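Local structure of putative short-chain oxidoreductase (Thermus thermophilus, 2YUT) at residues Leu51-Leu61 with Leu99-His107; Gly11-Leu20 with Pro185-Leu193. The protein binds NADP in a Rossmann fold and, as a member of the short-chain dehydrogenase/reductase family, is probably an oxidoreductase whose substrate is not established. All coordinates share one frame; numbering follows the deposited sequence.

Interaction 1: residues Leu51-Leu61 with Leu99-His107; sequences LADELEAKALL and LTAAFVLKH. With NAP (NADP nicotinamide-adenine-dinucleotide phosphate), chain B.
Glu54 and His107 make the main polar contact between the two helices. His107 NE2 donates to Glu54 OE2 over 2.9 Å, in the plane of the imidazole, and the bond is fairly straight (164°). The carboxylate oxygen takes it with its anti lone pair. Lys106 NZ adds a weak salt bridge to the same OE2 at 3.3 Å. One oxygen therefore carries two donors, which probably favours the charged carboxylate.

The aromatic contacts flank this bond. Glu54 CB lies over the centre of the Phe103 ring, 3.5 Å from its centroid. With CG anti to the backbone N (chi1 180°) and the chain extended, the carboxylate stacks nearly parallel to the ring and OE2 reaches His107. The edge of Phe103 faces backbone oxygens, with CE2 3.2 Å from Ala52 O. The His107 ring lies between two methylene groups: Lys58 CB covers one face and Lys106 CG the other. With NE2 bonded as well, its rotation is well defined.

Apolar contacts fill the inner side. Ala57 CB touches Phe103 CB at 3.7 Å, Leu51 CD1 meets Val104 CG2, and Leu61 packs along Val104 and His107.

Residues 51-56 add a helix cap and a cofactor bond. Asp53 N-caps helix 54-64, its OD1 accepting from Glu56 N and, weakly, Leu55 N. Leu51 N donates to adenine N1A of NADP at 2.9 Å, and the Leu51 side chain packs between the adenine and Val104.

The axes of segments 54-61 and 99-107 come within 8.6 Å and cross at -40°. Leu51 and Val104 lean on His72 of strand 67-72, and Leu61 on Leu4 of strand 2-6. Glu91 of the second subunit packs against Phe103.

Interaction 2: residues Gly11-Leu20 with Pro185-Leu193; sequences GLGGAFARAL and PEEAARKVL. With NAP (NADP nicotinamide-adenine-dinucleotide phosphate), chain B.
Phe16 reaches Ala189 because its CG stands anti to the carbonyl carbon (chi1 -84°) and chi2 of -73° turns the ring face toward that methyl. Ala189 CB sits almost exactly over the ring centre, 3.9 Å from the centroid, in a CH-pi contact. Val192 meets the ring at its edge, with CG1 in the ring plane and CB 3.8 Å from Phe16 CZ. Leu193 slides past in the opposite direction, bringing its CG near Phe16 CE1. An alanine in place of Phe16 is likely to open a gap beside Ala189 and leave Val192 and Leu193 without their shared surface.

Gly11, Ala15 and Ala19, before and after Phe16 along the helix, present little bulk, consistent with the close approach. The Ala15 methyl lies 3.5 Å from Pro185 O and also touches Ala189 CB. Pro185 CB rests on Gly11 O at 3.4 Å. Toward the other end, Ala19 CB meets Leu193 CD1. The axes of segments 11-19 and 185-193 approach to 8.2 Å and cross at -60°.

Leu12 is shared with the cofactor. Its CD1 packs on Ala188 CB at 3.6 Å, while CD2 lies beside the nicotinamide-side phosphate. Gly11 N donates a nearly straight bond to NADP O2A at 2.8 Å. Leu12 N does likewise to NADP O2N at 3.1 Å. This is the pyrophosphate-binding helix start of the Rossmann fold, whose dipole probably steadies the phosphate charge.

At the rim, a water links Arg18 NH1, weakly, to Glu186 OE2; Arg18 NE also pairs with Glu41. The direct contact is thus apolar packing, with polar links at its edges, to water and cofactor.

Both interactions belong to one NADP-binding Rossmann domain with a six-stranded parallel sheet. Their centres are 22 Å apart, on opposite sides of the chain's centre, and their nearest atoms are about 11 Å apart. Along the chain, interaction 1 is nested inside the loop closed by interaction 2. Helix 11-19 follows strand 2-6, and helix 54-64 precedes strand 67-72. Both contacts pack on strand 2-6, interaction 1 through Leu4 and interaction 2 through Val3 and Ile5. Alternate strand residues face opposite ways, so the two helix pairs lie on opposite faces of the sheet. NADP joins the two sites: interaction 1 meets its adenine end, and interaction 2 its pyrophosphate. One extended cofactor thus spans two helix pairs.

Interaction 1: residues Leu51-Leu61 with Leu99-His107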
# COMPACT_ATOMS: atom_id res chain seq x y z
N LEU A 51 4.99 -17.43 0.22
CA LEU A 51 4.87 -16.53 1.37
C LEU A 51 3.61 -15.68 1.42
O LEU A 51 3.39 -14.94 2.39
CB LEU A 51 6.13 -15.66 1.46
CG LEU A 51 7.41 -16.51 1.63
CD1 LEU A 51 8.64 -15.62 1.70
CD2 LEU A 51 7.30 -17.34 2.91
N ALA A 52 2.76 -15.78 0.40
CA ALA A 52 1.51 -15.03 0.38
C ALA A 52 0.50 -15.86 1.16
O ALA A 52 -0.60 -15.40 1.47
CB ALA A 52 1.03 -14.82 -1.06
N ASP A 53 0.88 -17.10 1.46
CA ASP A 53 0.04 -18.00 2.25
C ASP A 53 0.63 -17.93 3.66
O ASP A 53 1.69 -18.50 3.93
CB ASP A 53 0.14 -19.43 1.71
CG ASP A 53 -0.76 -20.41 2.46
OD1 ASP A 53 -0.64 -20.52 3.70
OD2 ASP A 53 -1.59 -21.07 1.81
N GLU A 54 -0.06 -17.24 4.56
CA GLU A 54 0.44 -17.08 5.92
C GLU A 54 0.84 -18.35 6.65
O GLU A 54 1.81 -18.35 7.40
CB GLU A 54 -0.57 -16.30 6.77
CG GLU A 54 -0.08 -16.12 8.20
CD GLU A 54 -1.01 -15.27 9.03
OE1 GLU A 54 -2.18 -15.12 8.65
OE2 GLU A 54 -0.55 -14.77 10.09
N LEU A 55 0.11 -19.44 6.45
CA LEU A 55 0.45 -20.69 7.12
C LEU A 55 1.80 -21.21 6.64
O LEU A 55 2.56 -21.80 7.41
CB LEU A 55 -0.63 -21.75 6.90
CG LEU A 55 -2.03 -21.44 7.46
CD1 LEU A 55 -2.97 -22.59 7.12
CD2 LEU A 55 -1.95 -21.24 8.96
N GLU A 56 2.10 -21.01 5.36
CA GLU A 56 3.38 -21.47 4.83
C GLU A 56 4.49 -20.56 5.35
O GLU A 56 5.59 -21.02 5.67
CB GLU A 56 3.36 -21.47 3.30
CG GLU A 56 2.50 -22.57 2.71
CD GLU A 56 2.72 -22.72 1.22
OE1 GLU A 56 3.87 -22.95 0.81
OE2 GLU A 56 1.73 -22.62 0.46
N ALA A 57 4.21 -19.26 5.43
CA ALA A 57 5.20 -18.32 5.93
C ALA A 57 5.51 -18.67 7.38
O ALA A 57 6.67 -18.72 7.79
CB ALA A 57 4.67 -16.88 5.83
N LYS A 58 4.46 -18.92 8.16
CA LYS A 58 4.61 -19.27 9.57
C LYS A 58 5.44 -20.53 9.78
O LYS A 58 6.29 -20.58 10.67
CB LYS A 58 3.24 -19.46 10.22
CG LYS A 58 3.32 -19.95 11.65
CD LYS A 58 1.94 -20.11 12.28
CE LYS A 58 2.06 -20.61 13.71
NZ LYS A 58 0.74 -20.71 14.39
N ALA A 59 5.18 -21.56 8.98
CA ALA A 59 5.92 -22.81 9.11
C ALA A 59 7.40 -22.61 8.72
O ALA A 59 8.28 -23.26 9.28
CB ALA A 59 5.29 -23.89 8.24
N LEU A 60 7.66 -21.73 7.75
CA LEU A 60 9.03 -21.46 7.31
C LEU A 60 9.82 -20.81 8.43
O LEU A 60 10.92 -21.25 8.77
CB LEU A 60 9.04 -20.54 6.09
CG LEU A 60 10.39 -19.91 5.73
CD1 LEU A 60 11.38 -21.00 5.34
CD2 LEU A 60 10.22 -18.89 4.59
N LEU A 61 9.26 -19.74 9.01
CA LEU A 61 9.93 -19.01 10.09
C LEU A 61 10.11 -19.81 11.38
O LEU A 61 11.11 -19.65 12.07
CB LEU A 61 9.20 -17.70 10.38
CG LEU A 61 9.50 -16.51 9.45
CD1 LEU A 61 11.01 -16.25 9.43
CD2 LEU A 61 9.01 -16.80 8.04
N LEU A 99 1.97 -8.58 1.58
CA LEU A 99 1.55 -9.71 2.39
C LEU A 99 2.70 -10.66 2.70
O LEU A 99 2.82 -11.15 3.81
CB LEU A 99 0.39 -10.45 1.71
CG LEU A 99 -0.89 -9.63 1.50
CD1 LEU A 99 -2.00 -10.56 1.04
CD2 LEU A 99 -1.31 -8.93 2.79
N THR A 100 3.56 -10.91 1.71
CA THR A 100 4.70 -11.80 1.95
C THR A 100 5.55 -11.23 3.08
O THR A 100 5.94 -11.95 4.00
CB THR A 100 5.59 -11.95 0.70
OG1 THR A 100 6.12 -10.67 0.32
CG2 THR A 100 4.80 -12.55 -0.46
N ALA A 101 5.82 -9.93 3.01
CA ALA A 101 6.63 -9.23 4.01
C ALA A 101 5.95 -9.19 5.37
O ALA A 101 6.60 -9.42 6.40
CB ALA A 101 6.91 -7.80 3.54
N ALA A 102 4.65 -8.91 5.38
CA ALA A 102 3.90 -8.84 6.63
C ALA A 102 3.83 -10.21 7.31
O ALA A 102 4.04 -10.31 8.52
CB ALA A 102 2.48 -8.31 6.35
N PHE A 103 3.55 -11.26 6.56
CA PHE A 103 3.49 -12.60 7.16
C PHE A 103 4.87 -13.03 7.66
O PHE A 103 4.99 -13.59 8.75
CB PHE A 103 2.94 -13.63 6.16
CG PHE A 103 1.51 -13.38 5.74
CD1 PHE A 103 0.64 -12.66 6.57
CD2 PHE A 103 1.03 -13.88 4.54
CE1 PHE A 103 -0.69 -12.45 6.19
CE2 PHE A 103 -0.30 -13.67 4.15
CZ PHE A 103 -1.16 -12.95 4.99
N VAL A 104 5.91 -12.76 6.88
CA VAL A 104 7.26 -13.13 7.29
C VAL A 104 7.67 -12.38 8.56
O VAL A 104 8.16 -12.98 9.51
CB VAL A 104 8.29 -12.81 6.16
CG1 VAL A 104 9.71 -12.83 6.72
CG2 VAL A 104 8.16 -13.85 5.05
N LEU A 105 7.45 -11.06 8.57
CA LEU A 105 7.81 -10.23 9.70
C LEU A 105 7.05 -10.58 10.98
O LEU A 105 7.58 -10.45 12.08
CB LEU A 105 7.59 -8.76 9.36
CG LEU A 105 8.05 -7.73 10.40
CD1 LEU A 105 9.54 -7.94 10.70
CD2 LEU A 105 7.80 -6.32 9.88
N LYS A 106 5.82 -11.04 10.83
CA LYS A 106 5.01 -11.39 11.98
C LYS A 106 5.46 -12.67 12.67
O LYS A 106 5.48 -12.74 13.90
CB LYS A 106 3.54 -11.55 11.57
CG LYS A 106 2.64 -12.07 12.70
CD LYS A 106 1.20 -12.26 12.22
CE LYS A 106 0.30 -12.75 13.35
NZ LYS A 106 -1.07 -13.07 12.87
N HIS A 107 5.83 -13.68 11.89
CA HIS A 107 6.24 -14.97 12.44
C HIS A 107 7.74 -15.21 12.60
O HIS A 107 8.15 -16.22 13.17
CB HIS A 107 5.63 -16.08 11.59
CG HIS A 107 4.14 -16.02 11.53
ND1 HIS A 107 3.34 -16.42 12.57
CD2 HIS A 107 3.30 -15.57 10.56
CE1 HIS A 107 2.07 -16.22 12.26
NE2 HIS A 107 2.02 -15.71 11.04
PA NAP B . 12.93 -11.42 -9.32
O1A NAP B . 11.62 -11.58 -10.24
O2A NAP B . 14.18 -11.78 -10.02
O5B NAP B . 12.68 -12.35 -8.03
C5B NAP B . 11.44 -12.26 -7.31
C4B NAP B . 11.44 -13.25 -6.15
O4B NAP B . 10.19 -13.12 -5.45
C3B NAP B . 11.50 -14.69 -6.68
O3B NAP B . 12.36 -15.48 -5.85
C2B NAP B . 10.05 -15.16 -6.52
O2B NAP B . 10.03 -16.57 -6.29
C1B NAP B . 9.74 -14.46 -5.20
N9A NAP B . 8.28 -14.48 -4.94
C8A NAP B . 7.35 -13.87 -5.68
N7A NAP B . 6.15 -14.13 -5.18
C5A NAP B . 6.31 -14.91 -4.11
C6A NAP B . 5.44 -15.52 -3.21
N6A NAP B . 4.13 -15.34 -3.32
N1A NAP B . 5.95 -16.28 -2.24
C2A NAP B . 7.25 -16.46 -2.12
N3A NAP B . 8.11 -15.91 -2.96
C4A NAP B . 7.67 -15.13 -3.96
O3 NAP B . 12.89 -9.89 -8.79
PN NAP B . 14.18 -9.14 -8.20
O1N NAP B . 14.70 -8.19 -9.21
O2N NAP B . 15.11 -10.11 -7.59
O5D NAP B . 13.55 -8.23 -7.02
C5D NAP B . 13.77 -8.56 -5.65
C4D NAP B . 13.20 -7.48 -4.72
O4D NAP B . 13.84 -6.24 -5.08
C3D NAP B . 11.71 -7.28 -4.98
O3D NAP B . 11.06 -6.74 -3.82
C2D NAP B . 11.74 -6.24 -6.10
O2D NAP B . 10.51 -5.51 -6.17
C1D NAP B . 12.82 -5.33 -5.52
N1N NAP B . 13.33 -4.34 -6.50
C2N NAP B . 13.81 -4.77 -7.75
C3N NAP B . 14.28 -3.84 -8.67
C7N NAP B . 14.81 -4.30 -10.02
O7N NAP B . 15.06 -3.50 -10.92
N7N NAP B . 14.95 -5.62 -10.15
C4N NAP B . 14.28 -2.49 -8.35
C5N NAP B . 13.81 -2.06 -7.11
C6N NAP B . 13.33 -2.98 -6.19
P2B NAP B . 9.90 -17.63 -7.49
O1X NAP B . 10.77 -17.08 -8.73
O2X NAP B . 10.64 -18.96 -6.96
O3X NAP B . 8.49 -17.88 -7.87

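Interaction 2: residues Gly11-Leu20 with Pro185-Leu193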
# COMPACT_ATOMS: atom_id res chain seq x y z
N GLY A 11 16.65 -12.72 -8.96
CA GLY A 11 17.92 -12.13 -9.33
C GLY A 11 18.73 -11.62 -8.15
O GLY A 11 19.90 -11.97 -7.99
N LEU A 12 18.11 -10.78 -7.32
CA LEU A 12 18.79 -10.24 -6.14
C LEU A 12 19.03 -11.33 -5.10
O LEU A 12 20.12 -11.41 -4.52
CB LEU A 12 17.96 -9.13 -5.49
CG LEU A 12 18.17 -7.66 -5.90
CD1 LEU A 12 19.63 -7.26 -5.63
CD2 LEU A 12 17.83 -7.48 -7.37
N GLY A 13 18.02 -12.15 -4.86
CA GLY A 13 18.12 -13.22 -3.87
C GLY A 13 19.31 -14.14 -4.12
O GLY A 13 20.01 -14.52 -3.18
N GLY A 14 19.52 -14.50 -5.38
CA GLY A 14 20.62 -15.36 -5.75
C GLY A 14 21.97 -14.70 -5.48
O GLY A 14 22.91 -15.36 -5.04
N ALA A 15 22.05 -13.40 -5.74
CA ALA A 15 23.29 -12.65 -5.51
C ALA A 15 23.59 -12.60 -4.02
O ALA A 15 24.73 -12.77 -3.61
CB ALA A 15 23.17 -11.24 -6.06
N PHE A 16 22.55 -12.38 -3.21
CA PHE A 16 22.72 -12.34 -1.77
C PHE A 16 23.14 -13.72 -1.26
O PHE A 16 23.99 -13.82 -0.38
CB PHE A 16 21.41 -11.93 -1.08
CG PHE A 16 21.21 -10.45 -1.00
CD1 PHE A 16 21.95 -9.68 -0.12
CD2 PHE A 16 20.27 -9.82 -1.82
CE1 PHE A 16 21.77 -8.29 -0.04
CE2 PHE A 16 20.08 -8.43 -1.76
CZ PHE A 16 20.83 -7.67 -0.86
N ALA A 17 22.54 -14.77 -1.81
CA ALA A 17 22.86 -16.13 -1.39
C ALA A 17 24.33 -16.47 -1.63
O ALA A 17 24.99 -17.02 -0.74
CB ALA A 17 21.97 -17.13 -2.12
N ARG A 18 24.84 -16.15 -2.81
CA ARG A 18 26.24 -16.43 -3.13
C ARG A 18 27.18 -15.54 -2.32
O ARG A 18 28.26 -15.97 -1.96
CB ARG A 18 26.49 -16.25 -4.63
CG ARG A 18 25.74 -17.27 -5.47
CD ARG A 18 26.07 -17.17 -6.95
NE ARG A 18 25.47 -18.28 -7.68
CZ ARG A 18 24.26 -18.25 -8.24
NH1 ARG A 18 23.51 -17.15 -8.16
NH2 ARG A 18 23.79 -19.33 -8.85
N ALA A 19 26.75 -14.31 -2.03
CA ALA A 19 27.58 -13.39 -1.27
C ALA A 19 27.64 -13.75 0.21
O ALA A 19 28.57 -13.35 0.91
CB ALA A 19 27.04 -11.96 -1.41
N LEU A 20 26.67 -14.52 0.68
CA LEU A 20 26.62 -14.90 2.10
C LEU A 20 26.78 -16.39 2.36
O LEU A 20 26.53 -16.86 3.48
CB LEU A 20 25.28 -14.42 2.69
CG LEU A 20 25.05 -12.90 2.68
CD1 LEU A 20 23.56 -12.58 2.82
CD2 LEU A 20 25.85 -12.27 3.82
N PRO A 185 22.79 -7.73 -10.58
CA PRO A 185 22.29 -8.06 -9.24
C PRO A 185 23.41 -8.21 -8.21
O PRO A 185 23.23 -7.84 -7.05
CB PRO A 185 21.49 -9.35 -9.47
CG PRO A 185 22.05 -9.91 -10.75
CD PRO A 185 22.31 -8.69 -11.59
N GLU A 186 24.56 -8.71 -8.64
CA GLU A 186 25.70 -8.89 -7.73
C GLU A 186 26.15 -7.55 -7.16
O GLU A 186 26.49 -7.46 -5.98
CB GLU A 186 26.87 -9.55 -8.46
CG GLU A 186 26.67 -11.02 -8.81
CD GLU A 186 25.80 -11.23 -10.04
OE1 GLU A 186 25.48 -10.24 -10.72
OE2 GLU A 186 25.46 -12.40 -10.32
N GLU A 187 26.16 -6.52 -8.00
CA GLU A 187 26.58 -5.19 -7.56
C GLU A 187 25.58 -4.59 -6.57
O GLU A 187 25.97 -3.97 -5.58
CB GLU A 187 26.71 -4.26 -8.78
CG GLU A 187 27.29 -2.90 -8.44
CD GLU A 187 28.75 -2.97 -8.00
OE1 GLU A 187 29.27 -4.08 -7.75
OE2 GLU A 187 29.39 -1.90 -7.91
N ALA A 188 24.28 -4.78 -6.82
CA ALA A 188 23.25 -4.25 -5.92
C ALA A 188 23.38 -4.91 -4.55
O ALA A 188 23.31 -4.24 -3.52
CB ALA A 188 21.86 -4.51 -6.50
N ALA A 189 23.57 -6.22 -4.54
CA ALA A 189 23.72 -6.95 -3.28
C ALA A 189 24.98 -6.49 -2.55
O ALA A 189 24.97 -6.35 -1.32
CB ALA A 189 23.78 -8.45 -3.56
N ARG A 190 26.06 -6.27 -3.29
CA ARG A 190 27.31 -5.83 -2.67
C ARG A 190 27.12 -4.48 -1.98
O ARG A 190 27.53 -4.28 -0.84
CB ARG A 190 28.43 -5.71 -3.72
CG ARG A 190 29.76 -5.22 -3.14
CD ARG A 190 30.83 -5.02 -4.21
NE ARG A 190 30.58 -3.86 -5.07
CZ ARG A 190 30.69 -2.59 -4.67
NH1 ARG A 190 31.04 -2.29 -3.43
NH2 ARG A 190 30.45 -1.60 -5.53
N LYS A 191 26.47 -3.55 -2.68
CA LYS A 191 26.22 -2.23 -2.12
C LYS A 191 25.31 -2.30 -0.90
O LYS A 191 25.52 -1.59 0.08
CB LYS A 191 25.62 -1.30 -3.18
CG LYS A 191 26.63 -0.88 -4.24
CD LYS A 191 26.07 0.23 -5.12
CE LYS A 191 27.13 0.76 -6.07
NZ LYS A 191 26.61 1.89 -6.89
N VAL A 192 24.29 -3.16 -0.95
CA VAL A 192 23.40 -3.28 0.19
C VAL A 192 24.19 -3.82 1.38
O VAL A 192 24.19 -3.22 2.45
CB VAL A 192 22.22 -4.23 -0.11
CG1 VAL A 192 21.41 -4.47 1.16
CG2 VAL A 192 21.33 -3.62 -1.18
N LEU A 193 24.89 -4.93 1.17
CA LEU A 193 25.69 -5.52 2.23
C LEU A 193 26.71 -4.51 2.76
O LEU A 193 27.02 -4.51 3.95
CB LEU A 193 26.40 -6.77 1.71
CG LEU A 193 25.48 -7.96 1.42
CD1 LEU A 193 26.29 -9.14 0.88
CD2 LEU A 193 24.77 -8.36 2.70
PA NAP B . 12.93 -11.42 -9.32
O1A NAP B . 11.62 -11.58 -10.24
O2A NAP B . 14.18 -11.78 -10.02
O5B NAP B . 12.68 -12.35 -8.03
C5B NAP B . 11.44 -12.26 -7.31
C4B NAP B . 11.44 -13.25 -6.15
O4B NAP B . 10.19 -13.12 -5.45
C3B NAP B . 11.50 -14.69 -6.68
O3B NAP B . 12.36 -15.48 -5.85
C2B NAP B . 10.05 -15.16 -6.52
O2B NAP B . 10.03 -16.57 -6.29
C1B NAP B . 9.74 -14.46 -5.20
N9A NAP B . 8.28 -14.48 -4.94
C8A NAP B . 7.35 -13.87 -5.68
N7A NAP B . 6.15 -14.13 -5.18
C5A NAP B . 6.31 -14.91 -4.11
C6A NAP B . 5.44 -15.52 -3.21
N6A NAP B . 4.13 -15.34 -3.32
N1A NAP B . 5.95 -16.28 -2.24
C2A NAP B . 7.25 -16.46 -2.12
N3A NAP B . 8.11 -15.91 -2.96
C4A NAP B . 7.67 -15.13 -3.96
O3 NAP B . 12.89 -9.89 -8.79
PN NAP B . 14.18 -9.14 -8.20
O1N NAP B . 14.70 -8.19 -9.21
O2N NAP B . 15.11 -10.11 -7.59
O5D NAP B . 13.55 -8.23 -7.02
C5D NAP B . 13.77 -8.56 -5.65
C4D NAP B . 13.20 -7.48 -4.72
O4D NAP B . 13.84 -6.24 -5.08
C3D NAP B . 11.71 -7.28 -4.98
O3D NAP B . 11.06 -6.74 -3.82
C2D NAP B . 11.74 -6.24 -6.10
O2D NAP B . 10.51 -5.51 -6.17
C1D NAP B . 12.82 -5.33 -5.52
N1N NAP B . 13.33 -4.34 -6.50
C2N NAP B . 13.81 -4.77 -7.75
C3N NAP B . 14.28 -3.84 -8.67
C7N NAP B . 14.81 -4.30 -10.02
O7N NAP B . 15.06 -3.50 -10.92
N7N NAP B . 14.95 -5.62 -10.15
C4N NAP B . 14.28 -2.49 -8.35
C5N NAP B . 13.81 -2.06 -7.11
C6N NAP B . 13.33 -2.98 -6.19
P2B NAP B . 9.90 -17.63 -7.49
O1X NAP B . 10.77 -17.08 -8.73
O2X NAP B . 10.64 -18.96 -6.96
O3X NAP B . 8.49 -17.88 -7.87
O HOH W 1 23.82 -14.47 -8.41